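PDB 3O5Y: sensor protein from Bacillus halodurans, which probably acts as a two-component sensor histidine kinase that passes phosphate from ATP to a protein histidine, and is represented here by its GAF domain. Local coordinates for residues G45-S48 and L49-S53; Q80-F83 and Y84-Y88. All coordinates share one frame; numbering follows the deposited sequence.

Interaction 1: G45-S48 and L49-S53; sequences GSHS and LDIGS
His47 reaches over the chain that follows it and lies against the carbonyl of Leu49 and the tip of Ile51. Its CB starts beside Leu49 O, at 3.4 Å. A chi1 of 49° places CG between the backbone N and the carbonyl carbon and puts the ring alongside the Leu49 carbonyl. CD2 then comes nearest to that oxygen, 3.1 Å from Leu49 O, in an oblique approach that makes no hydrogen bond. On the other branch His47 ND1 lies 3.8 Å from Ile51 CD1, and His47 CE1 is 4.0 Å from Ile51 CG1, the two side chains crossing at about a right angle. Gly45 O stands over the centre of one ring face. A flat, half-polar ring suits a place bordered by carbonyl oxygens as well as by an isoleucine side chain. From Asp50 to Ser53 the chain makes a type II beta turn: Asp50 O is gripped by Ser53 N at 3.1 Å and by Ser53 OG at 2.8 Å, and Gly52 supplies the positive phi the turn needs. The whole piece is a surface loop between strands 35-42 and 54-55. His47 and Ile51 rest on Val41 of strand 35-42, whereas the side chains of Ser48 and Leu49 pack against helix 86-90.

Interaction 2: Q80-F83 and Y84-Y88; sequences QDNF and YEKQY
Phe83 meets Tyr84, Glu85 and Lys86 in turn as the chain bends into helix 86-90. Tyr84 comes first: its N approaches the Phe83 ring obliquely, while its side chain packs on Pro56. Glu85 follows, its chain bent at chi2 to bring OE1 to the ring edge, 3.5 Å from Phe83 CD1, the carboxylate and ring planes being 52° apart. Its oxygens are held mainly by Ser60 OG and by the backbone N atoms of Leu61 and Tyr62, at the start of helix 61-68, a setting likely to favour the charged form. A glutamate suits this place because one carboxylate can serve several donors.

Within 84-88, Lys86 does most of the touching. Its CB sits over the face of the Phe83 ring in a CH-pi contact, 3.6 Å from the centroid. From there the chain, with CG anti to the backbone N (chi1 -178°), runs extended past Asn82 OD1 to place NZ 2.8 Å from Asp81 O, almost in line with the C=O bond (161°). NZ also donates to water 1, which probably passes a hydrogen on to Asp81 OD2. Were Phe83 replaced by an alanine, the ring under Lys86 CB would be gone, and the lysine chain would probably be freer to turn, with a gap opened beside Leu76.

The backbone N of Lys86 binds Phe83 O at 3.1 Å. Gln87 N gives its hydrogen to water 2 at 2.9 Å, which donates to Phe83 O and to Asn82 OD1, and Gln87 CG lies over one face of the Tyr88 ring. Phe83 O thus takes one amide directly and reaches the next through water, so this one carbonyl holds the bend leading into helix 86-90, within the connection between strands 72-75 and 96-103 of the GAF fold.

From the N terminus the chain passes through helix 6-20 and strands 25-32 and 35-42 before interaction 1 shapes the loop leading to the edge strand 54-55. Helix 61-68 and strand 72-75, the other edge of the antiparallel sheet, come next, and interaction 2 then shapes the entry to helix 86-90. The two contacts are in series and neither nest nor cross, with centres about 16 Å apart. Their borders meet all the same: Leu49 packs on Tyr84 and Tyr88, and Ser48 on Tyr88, Leu49 CD2 being 3.9 Å from Tyr88 CZ. This packing joins the loop after strand 35-42 to the short helix.

Interaction 1: G45-S48 and L49-S53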
loop_
_atom_site.group_PDB
_atom_site.type_symbol
_atom_site.label_atom_id
_atom_site.label_comp_id
_atom_site.label_asym_id
_atom_site.label_seq_id
_atom_site.Cartn_x
_atom_site.Cartn_y
_atom_site.Cartn_z
ATOM N N GLY A 45 -11.055 10.134 -4.710
ATOM C CA GLY A 45 -11.973 9.493 -5.650
ATOM C C GLY A 45 -11.552 8.129 -6.177
ATOM O O GLY A 45 -12.406 7.327 -6.578
ATOM N N SER A 46 -10.246 7.855 -6.141
ATOM C CA SER A 46 -9.633 6.841 -7.011
ATOM C C SER A 46 -9.465 5.443 -6.424
ATOM O O SER A 46 -8.379 5.053 -5.985
ATOM C CB SER A 46 -8.290 7.346 -7.542
ATOM O OG SER A 46 -7.339 7.347 -6.503
ATOM N N HIS A 47 -10.562 4.697 -6.438
ATOM C CA HIS A 47 -10.555 3.270 -6.161
ATOM C C HIS A 47 -11.622 2.614 -7.026
ATOM O O HIS A 47 -12.642 3.229 -7.334
ATOM C CB HIS A 47 -10.808 2.989 -4.679
ATOM C CG HIS A 47 -11.988 3.719 -4.110
ATOM N ND1 HIS A 47 -11.860 4.721 -3.170
ATOM C CD2 HIS A 47 -13.319 3.592 -4.342
ATOM C CE1 HIS A 47 -13.058 5.178 -2.848
ATOM N NE2 HIS A 47 -13.962 4.510 -3.545
ATOM N N SER A 48 -11.376 1.378 -7.445
ATOM C CA SER A 48 -12.421 0.587 -8.080
ATOM C C SER A 48 -13.164 -0.229 -7.033
ATOM O O SER A 48 -14.369 -0.454 -7.161
ATOM C CB SER A 48 -11.851 -0.322 -9.169
ATOM O OG SER A 48 -12.900 -0.819 -10.000
ATOM N N LEU A 49 -12.434 -0.671 -6.009
ATOM C CA LEU A 49 -13.006 -1.383 -4.870
ATOM C C LEU A 49 -13.527 -0.394 -3.848
ATOM O O LEU A 49 -12.882 0.605 -3.561
ATOM C CB LEU A 49 -11.963 -2.292 -4.199
ATOM C CG LEU A 49 -11.336 -3.452 -4.978
ATOM C CD1 LEU A 49 -10.184 -4.042 -4.213
ATOM C CD2 LEU A 49 -12.364 -4.533 -5.277
ATOM N N ASP A 50 -14.699 -0.671 -3.302
ATOM C CA ASP A 50 -15.250 0.138 -2.234
ATOM C C ASP A 50 -14.283 0.161 -1.056
ATOM O O ASP A 50 -13.562 -0.815 -0.829
ATOM C CB ASP A 50 -16.572 -0.464 -1.761
ATOM C CG ASP A 50 -17.722 -0.222 -2.728
ATOM O OD1 ASP A 50 -17.499 0.247 -3.870
ATOM O OD2 ASP A 50 -18.871 -0.507 -2.323
ATOM N N ILE A 51 -14.266 1.271 -0.313
ATOM C CA ILE A 51 -13.599 1.307 0.985
ATOM C C ILE A 51 -14.266 0.207 1.791
ATOM O O ILE A 51 -15.481 0.021 1.705
ATOM C CB ILE A 51 -13.789 2.667 1.689
ATOM C CG1 ILE A 51 -13.164 3.806 0.865
ATOM C CG2 ILE A 51 -13.276 2.635 3.149
ATOM C CD1 ILE A 51 -11.727 3.573 0.439
ATOM N N GLY A 52 -13.467 -0.556 2.527
ATOM C CA GLY A 52 -13.992 -1.662 3.308
ATOM C C GLY A 52 -13.934 -3.014 2.610
ATOM O O GLY A 52 -14.200 -4.031 3.240
ATOM N N SER A 53 -13.592 -3.046 1.321
ATOM C CA SER A 53 -13.471 -4.334 0.613
ATOM C C SER A 53 -12.441 -5.258 1.265
ATOM O O SER A 53 -11.393 -4.815 1.752
ATOM C CB SER A 53 -13.101 -4.133 -0.859
ATOM O OG SER A 53 -14.100 -3.417 -1.552
#

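Interaction 2: Q80-F83 and Y84-Y88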
loop_
_atom_site.group_PDB
_atom_site.type_symbol
_atom_site.label_atom_id
_atom_site.label_comp_id
_atom_site.label_asym_id
_atom_site.label_seq_id
_atom_site.Cartn_x
_atom_site.Cartn_y
_atom_site.Cartn_z
ATOM N N GLN A 80 1.839 -11.340 -18.902
ATOM C CA GLN A 80 1.893 -12.716 -18.394
ATOM C C GLN A 80 1.900 -12.837 -16.857
ATOM O O GLN A 80 2.163 -13.912 -16.308
ATOM C CB GLN A 80 3.102 -13.456 -18.987
ATOM C CG GLN A 80 2.863 -14.030 -20.375
ATOM C CD GLN A 80 3.722 -15.262 -20.652
ATOM O OE1 GLN A 80 3.305 -16.401 -20.400
ATOM N NE2 GLN A 80 4.932 -15.038 -21.165
ATOM N N ASP A 81 1.605 -11.736 -16.172
ATOM C CA ASP A 81 1.599 -11.695 -14.711
ATOM C C ASP A 81 0.265 -11.112 -14.239
ATOM O O ASP A 81 0.015 -9.916 -14.383
ATOM C CB ASP A 81 2.797 -10.866 -14.200
ATOM C CG ASP A 81 2.834 -10.715 -12.667
ATOM O OD1 ASP A 81 2.457 -11.652 -11.923
ATOM O OD2 ASP A 81 3.277 -9.639 -12.204
ATOM N N ASN A 82 -0.603 -11.977 -13.715
ATOM C CA ASN A 82 -1.857 -11.548 -13.115
ATOM C C ASN A 82 -1.838 -11.780 -11.601
ATOM O O ASN A 82 -1.122 -12.652 -11.090
ATOM C CB ASN A 82 -3.065 -12.250 -13.770
ATOM C CG ASN A 82 -4.423 -11.604 -13.377
ATOM O OD1 ASN A 82 -4.572 -10.366 -13.400
ATOM N ND2 ASN A 82 -5.412 -12.448 -13.015
ATOM N N PHE A 83 -2.603 -10.957 -10.898
ATOM C CA PHE A 83 -2.807 -11.096 -9.467
ATOM C C PHE A 83 -4.129 -10.433 -9.138
ATOM O O PHE A 83 -4.672 -9.680 -9.954
ATOM C CB PHE A 83 -1.631 -10.516 -8.647
ATOM C CG PHE A 83 -1.156 -9.154 -9.110
ATOM C CD1 PHE A 83 -1.646 -7.990 -8.518
ATOM C CD2 PHE A 83 -0.194 -9.042 -10.126
ATOM C CE1 PHE A 83 -1.189 -6.739 -8.938
ATOM C CE2 PHE A 83 0.264 -7.801 -10.559
ATOM C CZ PHE A 83 -0.238 -6.647 -9.972
ATOM N N TYR A 84 -4.670 -10.725 -7.963
ATOM C CA TYR A 84 -6.017 -10.295 -7.648
ATOM C C TYR A 84 -6.172 -8.790 -7.776
ATOM O O TYR A 84 -7.182 -8.317 -8.289
ATOM C CB TYR A 84 -6.444 -10.757 -6.256
ATOM C CG TYR A 84 -7.759 -10.171 -5.847
ATOM C CD1 TYR A 84 -7.822 -9.030 -5.044
ATOM C CD2 TYR A 84 -8.945 -10.723 -6.304
ATOM C CE1 TYR A 84 -9.057 -8.468 -4.692
ATOM C CE2 TYR A 84 -10.166 -10.186 -5.961
ATOM C CZ TYR A 84 -10.223 -9.062 -5.155
ATOM O OH TYR A 84 -11.456 -8.543 -4.829
ATOM N N GLU A 85 -5.180 -8.033 -7.326
ATOM C CA GLU A 85 -5.321 -6.574 -7.284
ATOM C C GLU A 85 -5.158 -5.899 -8.648
ATOM O O GLU A 85 -5.543 -4.739 -8.821
ATOM C CB GLU A 85 -4.329 -5.973 -6.287
ATOM C CG GLU A 85 -4.501 -6.463 -4.861
ATOM C CD GLU A 85 -3.770 -7.759 -4.552
ATOM O OE1 GLU A 85 -3.367 -8.499 -5.484
ATOM O OE2 GLU A 85 -3.610 -8.060 -3.351
ATOM N N LYS A 86 -4.593 -6.627 -9.607
ATOM C CA LYS A 86 -4.127 -6.036 -10.854
ATOM C C LYS A 86 -5.189 -5.252 -11.623
ATOM O O LYS A 86 -5.002 -4.068 -11.892
ATOM C CB LYS A 86 -3.476 -7.088 -11.747
ATOM C CG LYS A 86 -2.924 -6.526 -13.039
ATOM C CD LYS A 86 -1.871 -7.434 -13.649
ATOM C CE LYS A 86 -1.637 -7.041 -15.101
ATOM N NZ LYS A 86 -0.247 -7.348 -15.561
ATOM N N GLN A 87 -6.306 -5.893 -11.960
ATOM C CA GLN A 87 -7.344 -5.220 -12.745
ATOM C C GLN A 87 -7.847 -3.963 -12.037
ATOM O O GLN A 87 -8.325 -3.044 -12.684
ATOM C CB GLN A 87 -8.519 -6.160 -13.043
ATOM C CG GLN A 87 -9.247 -6.602 -11.774
ATOM C CD GLN A 87 -10.560 -7.306 -12.039
ATOM O OE1 GLN A 87 -10.768 -8.435 -11.577
ATOM N NE2 GLN A 87 -11.458 -6.645 -12.771
ATOM N N TYR A 88 -7.751 -3.933 -10.710
ATOM C CA TYR A 88 -8.312 -2.837 -9.918
ATOM C C TYR A 88 -7.327 -1.688 -9.847
ATOM O O TYR A 88 -7.709 -0.553 -9.596
ATOM C CB TYR A 88 -8.742 -3.318 -8.521
ATOM C CG TYR A 88 -9.833 -4.373 -8.564
ATOM C CD1 TYR A 88 -9.610 -5.649 -8.063
ATOM C CD2 TYR A 88 -11.077 -4.100 -9.139
ATOM C CE1 TYR A 88 -10.584 -6.621 -8.119
ATOM C CE2 TYR A 88 -12.069 -5.074 -9.207
ATOM C CZ TYR A 88 -11.811 -6.334 -8.697
ATOM O OH TYR A 88 -12.782 -7.313 -8.755
HETATM O O HOH W 1 2.051 -7.538 -13.889
HETATM O O HOH W 2 -6.477 -8.778 -11.730
#